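Local coordinates for protein type I modular polyketide synthase (Streptomyces albus subsp. albus, PDB 6IYR) that probably loads an acyl extender unit from an acyl-coenzyme A onto the carrier protein of module 8 in salinomycin polyketide assembly, at residues A[213-218]-A[348-353]; A[196-200]-A[224-229]. All blocks are in the same frame, centred on the assembly; numbering follows the deposited sequence.

Helix 188-208, strand 215-218 and helix 222-230 follow one another in the chain, and both contacts grow from this run. Interaction 2 packs the two helices together, 196-200 on 224-229; interaction 1 sets the strand between them beside the distant segment 348-353, so the contacts alternate along the sequence. Their centres lie about 12 Å apart, and they touch: the Phe350 ring rests with CE2 3.7 Å from Ala227 N. Strand 215-218 is an outer strand of the four-stranded parallel sheet. The strand, the sharp turn after it and helix 222-230 fit a nucleophile elbow, which the two contacts flank on its strand and helix sides.

Interaction 1. Residues A[213-218]-A[348-353]; sequences PAAVIG and VPFLST
Two backbone hydrogen bonds, both made by Val216, tie 213-218 to 348-353: Val216 N gives to Pro349 O at 2.9 Å, and Leu351 N gives to Val216 O at 3.2 Å. Both are nearly straight, and together they make a single parallel bridge between Val216 and Phe350. Beyond it the chains spread, and a water accepts from Gly218 N and lies 2.6 Å from Leu351 O. Further on, the hydroxyl Thr353 OG1 comes within 2.8 Å of Gly218 O, a carbonyl that Thr353 CG2 also touches.

Side chains close the flanks. Val348 turns its CG1 away from its own amide (chi1 180°), and that methyl meets Pro213 O, the CA of Ala215 and the CG1 branch of Val216. The other Val216 branch, CG2, sits 3.8 Å from CD2 of the Phe350 ring and meets it at a slant. Ile217 and Leu351 lie alongside each other, pointing the same way, with Ile217 CG2 3.9 Å from Leu351 CB. At the start of both segments the Pro349 ring lies against Ala214 O, its CG 3.3 Å away.

Around this shell, strand 129-132 pairs with 215-218, helix 379-388 packs on Ile217 and Leu351, and Thr353 N is hydrogen-bonded to Glu223 OE2. The weakly bonded strand near 350-351, which also pairs antiparallel with 358-359, thus meets an outer strand of the acyltransferase's parallel sheet through one bridge, and that outer strand ends at Gly218, the first glycine of a probable GxSxG nucleophile elbow.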
loop_
_atom_site.group_PDB
_atom_site.type_symbol
_atom_site.label_atom_id
_atom_site.label_comp_id
_atom_site.label_asym_id
_atom_site.label_seq_id
_atom_site.Cartn_x
_atom_site.Cartn_y
_atom_site.Cartn_z
ATOM N N PRO A 213 10.640 -7.642 0.338
ATOM C CA PRO A 213 10.789 -6.403 1.097
ATOM C C PRO A 213 12.059 -6.370 1.921
ATOM O O PRO A 213 12.322 -7.300 2.651
ATOM C CB PRO A 213 9.543 -6.373 2.005
ATOM C CG PRO A 213 8.867 -7.710 1.858
ATOM C CD PRO A 213 9.645 -8.567 0.903
ATOM N N ALA A 214 12.687 -5.206 2.000
ATOM C CA ALA A 214 13.745 -4.973 2.975
ATOM C C ALA A 214 13.206 -4.533 4.330
ATOM O O ALA A 214 13.908 -4.607 5.349
ATOM C CB ALA A 214 14.708 -3.925 2.468
ATOM N N ALA A 215 11.984 -4.020 4.324
ATOM C CA ALA A 215 11.288 -3.691 5.561
ATOM C C ALA A 215 9.805 -3.444 5.282
ATOM O O ALA A 215 9.415 -3.204 4.127
ATOM C CB ALA A 215 11.921 -2.466 6.218
ATOM N N VAL A 216 8.998 -3.621 6.325
ATOM C CA VAL A 216 7.574 -3.308 6.306
ATOM C C VAL A 216 7.196 -2.245 7.344
ATOM O O VAL A 216 7.789 -2.099 8.431
ATOM C CB VAL A 216 6.670 -4.539 6.475
ATOM C CG1 VAL A 216 6.990 -5.616 5.419
ATOM C CG2 VAL A 216 6.811 -5.120 7.882
ATOM N N ILE A 217 6.236 -1.434 6.955
ATOM C CA ILE A 217 5.671 -0.444 7.835
ATOM C C ILE A 217 4.166 -0.483 7.661
ATOM O O ILE A 217 3.653 -0.669 6.578
ATOM C CB ILE A 217 6.236 0.975 7.690
ATOM C CG1 ILE A 217 6.073 1.499 6.279
ATOM C CG2 ILE A 217 7.676 1.037 8.151
ATOM C CD1 ILE A 217 6.512 2.933 6.169
ATOM N N GLY A 218 3.479 -0.316 8.767
ATOM C CA GLY A 218 2.027 -0.383 8.782
ATOM C C GLY A 218 1.455 0.839 9.478
ATOM O O GLY A 218 2.148 1.531 10.263
ATOM N N VAL A 348 11.165 -10.510 8.138
ATOM C CA VAL A 348 11.396 -9.255 7.442
ATOM C C VAL A 348 11.356 -8.147 8.473
ATOM O O VAL A 348 10.468 -8.114 9.308
ATOM C CB VAL A 348 10.293 -8.942 6.380
ATOM C CG1 VAL A 348 10.596 -7.616 5.700
ATOM C CG2 VAL A 348 10.194 -10.049 5.338
ATOM N N PRO A 349 12.337 -7.249 8.433
ATOM C CA PRO A 349 12.360 -6.180 9.396
ATOM C C PRO A 349 10.998 -5.455 9.464
ATOM O O PRO A 349 10.423 -5.096 8.409
ATOM C CB PRO A 349 13.435 -5.257 8.849
ATOM C CG PRO A 349 14.423 -6.195 8.160
ATOM C CD PRO A 349 13.574 -7.322 7.629
ATOM N N PHE A 350 10.535 -5.208 10.692
ATOM C CA PHE A 350 9.236 -4.578 10.977
ATOM C C PHE A 350 9.474 -3.343 11.840
ATOM O O PHE A 350 9.927 -3.435 12.997
ATOM C CB PHE A 350 8.327 -5.601 11.668
ATOM C CG PHE A 350 6.946 -5.079 12.026
ATOM C CD1 PHE A 350 6.772 -4.170 13.066
ATOM C CD2 PHE A 350 5.826 -5.685 11.507
ATOM C CE1 PHE A 350 5.505 -3.708 13.388
ATOM C CE2 PHE A 350 4.549 -5.298 11.885
ATOM C CZ PHE A 350 4.384 -4.310 12.831
ATOM N N LEU A 351 9.297 -2.174 11.228
ATOM C CA LEU A 351 9.475 -0.924 11.900
ATOM C C LEU A 351 8.127 -0.438 12.457
ATOM O O LEU A 351 7.229 -0.071 11.719
ATOM C CB LEU A 351 10.110 0.092 10.983
ATOM C CG LEU A 351 10.268 1.500 11.547
ATOM C CD1 LEU A 351 10.988 1.495 12.884
ATOM C CD2 LEU A 351 10.993 2.397 10.547
ATOM N N SER A 352 7.980 -0.514 13.773
ATOM C CA SER A 352 6.730 -0.163 14.446
ATOM C C SER A 352 6.451 1.311 14.329
ATOM O O SER A 352 7.283 2.173 14.657
ATOM C CB SER A 352 6.789 -0.550 15.914
ATOM O OG SER A 352 5.582 -0.214 16.587
ATOM N N THR A 353 5.247 1.610 13.885
ATOM C CA THR A 353 4.791 2.997 13.899
ATOM C C THR A 353 4.114 3.302 15.241
ATOM O O THR A 353 3.687 4.436 15.489
ATOM C CB THR A 353 3.815 3.249 12.753
ATOM O OG1 THR A 353 2.732 2.323 12.836
ATOM C CG2 THR A 353 4.525 3.064 11.425
HETATM O O HOH W 1 4.755 -0.587 11.197
#

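Interaction 2. Residues A[196-200]-A[224-229]; sequences WAVMV and IAAAAV
Val200 and Ala225 mark where helices 188-208 and 222-230 come together, their CA atoms 5.5 Å apart. The local axes approach to 9.0 Å and cross at -40°, with both helices running in broadly the same direction. Each segment keeps its own helical bonding, for instance Val200 N to Trp196 O and Val229 N to Ala225 O, and no backbone-to-backbone hydrogen bond crosses between them; side chains of 196-200 pack partly on the backbone of 224-229.

Trp196 does most of the reaching. Its chi1 of 172° swings the indole out toward the start of 224-229. There the pyrrole edge meets the peptide link of Ile224 and Ala225: Ile224 C and Ala225 N lie in the ring plane, and Trp196 CD1 is 3.6 Å from Ala225 CA. Trp196 NE1 gives a weak, bent hydrogen bond to Ile224 O, 3.4 Å long with an N-H...O angle of 146°. Beside it, Ile224 CG2 touches NE1 and CD1. Val200 CG2 lies over one face of the indole, offset toward its rim, and the same methyl meets Ala225 CB at 3.8 Å. Ala225 CB is also met by the Met199 CE methyl, brought back by a bend at the last torsion of that chain. Farther along, Val229 CG2 approaches Val200 CA at 4.1 Å.

Phe132 of strand 129-132 packs on Met199, Ala225 and Val229, while Cys160 lies against Trp196 and Val200.

The small side chains of Ala225 and Ala228 lie against Trp196 and Val200, in a buried and almost wholly apolar contact. The long indole bond gives the buried N-H an acceptor in a carbonyl that already takes a weak helical bond from Ala228 N, and it is probably a minor part of the contact.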
loop_
_atom_site.group_PDB
_atom_site.type_symbol
_atom_site.label_atom_id
_atom_site.label_comp_id
_atom_site.label_asym_id
_atom_site.label_seq_id
_atom_site.Cartn_x
_atom_site.Cartn_y
_atom_site.Cartn_z
ATOM N N TRP A 196 -7.387 -6.188 5.145
ATOM C CA TRP A 196 -6.271 -6.977 5.613
ATOM C C TRP A 196 -5.887 -8.039 4.548
ATOM O O TRP A 196 -4.715 -8.171 4.199
ATOM C CB TRP A 196 -6.645 -7.657 6.943
ATOM C CG TRP A 196 -5.598 -8.647 7.381
ATOM C CD1 TRP A 196 -4.399 -8.365 7.919
ATOM C CD2 TRP A 196 -5.666 -10.045 7.250
ATOM N NE1 TRP A 196 -3.712 -9.508 8.162
ATOM C CE2 TRP A 196 -4.457 -10.565 7.730
ATOM C CE3 TRP A 196 -6.591 -10.918 6.684
ATOM C CZ2 TRP A 196 -4.173 -11.919 7.715
ATOM C CZ3 TRP A 196 -6.330 -12.263 6.732
ATOM C CH2 TRP A 196 -5.114 -12.748 7.190
ATOM N N ALA A 197 -6.863 -8.822 4.125
ATOM C CA ALA A 197 -6.647 -9.933 3.221
ATOM C C ALA A 197 -6.161 -9.483 1.861
ATOM O O ALA A 197 -5.225 -10.076 1.304
ATOM C CB ALA A 197 -7.934 -10.721 3.064
ATOM N N VAL A 198 -6.682 -8.351 1.402
ATOM C CA VAL A 198 -6.213 -7.758 0.149
ATOM C C VAL A 198 -4.772 -7.333 0.248
ATOM O O VAL A 198 -3.969 -7.658 -0.620
ATOM C CB VAL A 198 -7.095 -6.577 -0.294
ATOM C CG1 VAL A 198 -6.469 -5.783 -1.444
ATOM C CG2 VAL A 198 -8.473 -7.074 -0.651
ATOM N N MET A 199 -4.423 -6.621 1.304
ATOM C CA MET A 199 -3.057 -6.139 1.445
ATOM C C MET A 199 -2.038 -7.281 1.621
ATOM O O MET A 199 -0.931 -7.265 1.019
ATOM C CB MET A 199 -2.955 -5.155 2.595
ATOM C CG MET A 199 -3.752 -3.855 2.423
ATOM S SD MET A 199 -3.326 -2.660 3.721
ATOM C CE MET A 199 -4.249 -3.423 5.056
ATOM N N VAL A 200 -2.393 -8.274 2.423
ATOM C CA VAL A 200 -1.520 -9.442 2.570
ATOM C C VAL A 200 -1.325 -10.105 1.195
ATOM O O VAL A 200 -0.238 -10.499 0.839
ATOM C CB VAL A 200 -2.096 -10.419 3.589
ATOM C CG1 VAL A 200 -1.311 -11.739 3.588
ATOM C CG2 VAL A 200 -2.043 -9.765 4.972
ATOM N N ILE A 224 -1.205 -5.040 11.103
ATOM C CA ILE A 224 -1.659 -6.420 11.185
ATOM C C ILE A 224 -1.314 -7.176 9.900
ATOM O O ILE A 224 -1.021 -8.371 9.934
ATOM C CB ILE A 224 -3.172 -6.538 11.491
ATOM C CG1 ILE A 224 -3.549 -5.725 12.741
ATOM C CG2 ILE A 224 -3.581 -7.958 11.760
ATOM C CD1 ILE A 224 -5.040 -5.654 12.976
ATOM N N ALA A 225 -1.470 -6.499 8.764
ATOM C CA ALA A 225 -1.097 -7.079 7.490
ATOM C C ALA A 225 0.421 -7.175 7.404
ATOM O O ALA A 225 0.951 -8.195 6.969
ATOM C CB ALA A 225 -1.637 -6.238 6.340
ATOM N N ALA A 226 1.088 -6.112 7.842
ATOM C CA ALA A 226 2.532 -6.032 7.862
ATOM C C ALA A 226 3.148 -7.153 8.711
ATOM O O ALA A 226 4.182 -7.729 8.339
ATOM C CB ALA A 226 2.969 -4.684 8.365
ATOM N N ALA A 227 2.456 -7.532 9.779
ATOM C CA ALA A 227 2.981 -8.537 10.692
ATOM C C ALA A 227 2.873 -9.900 10.055
ATOM O O ALA A 227 3.720 -10.773 10.249
ATOM C CB ALA A 227 2.215 -8.508 12.006
ATOM N N ALA A 228 1.803 -10.097 9.317
ATOM C CA ALA A 228 1.615 -11.332 8.617
ATOM C C ALA A 228 2.610 -11.495 7.480
ATOM O O ALA A 228 3.106 -12.599 7.224
ATOM C CB ALA A 228 0.214 -11.429 8.099
ATOM N N VAL A 229 2.901 -10.416 6.784
ATOM C CA VAL A 229 3.818 -10.498 5.662
ATOM C C VAL A 229 5.231 -10.693 6.212
ATOM O O VAL A 229 6.042 -11.366 5.616
ATOM C CB VAL A 229 3.712 -9.240 4.757
ATOM C CG1 VAL A 229 4.876 -9.145 3.772
ATOM C CG2 VAL A 229 2.362 -9.210 4.015
#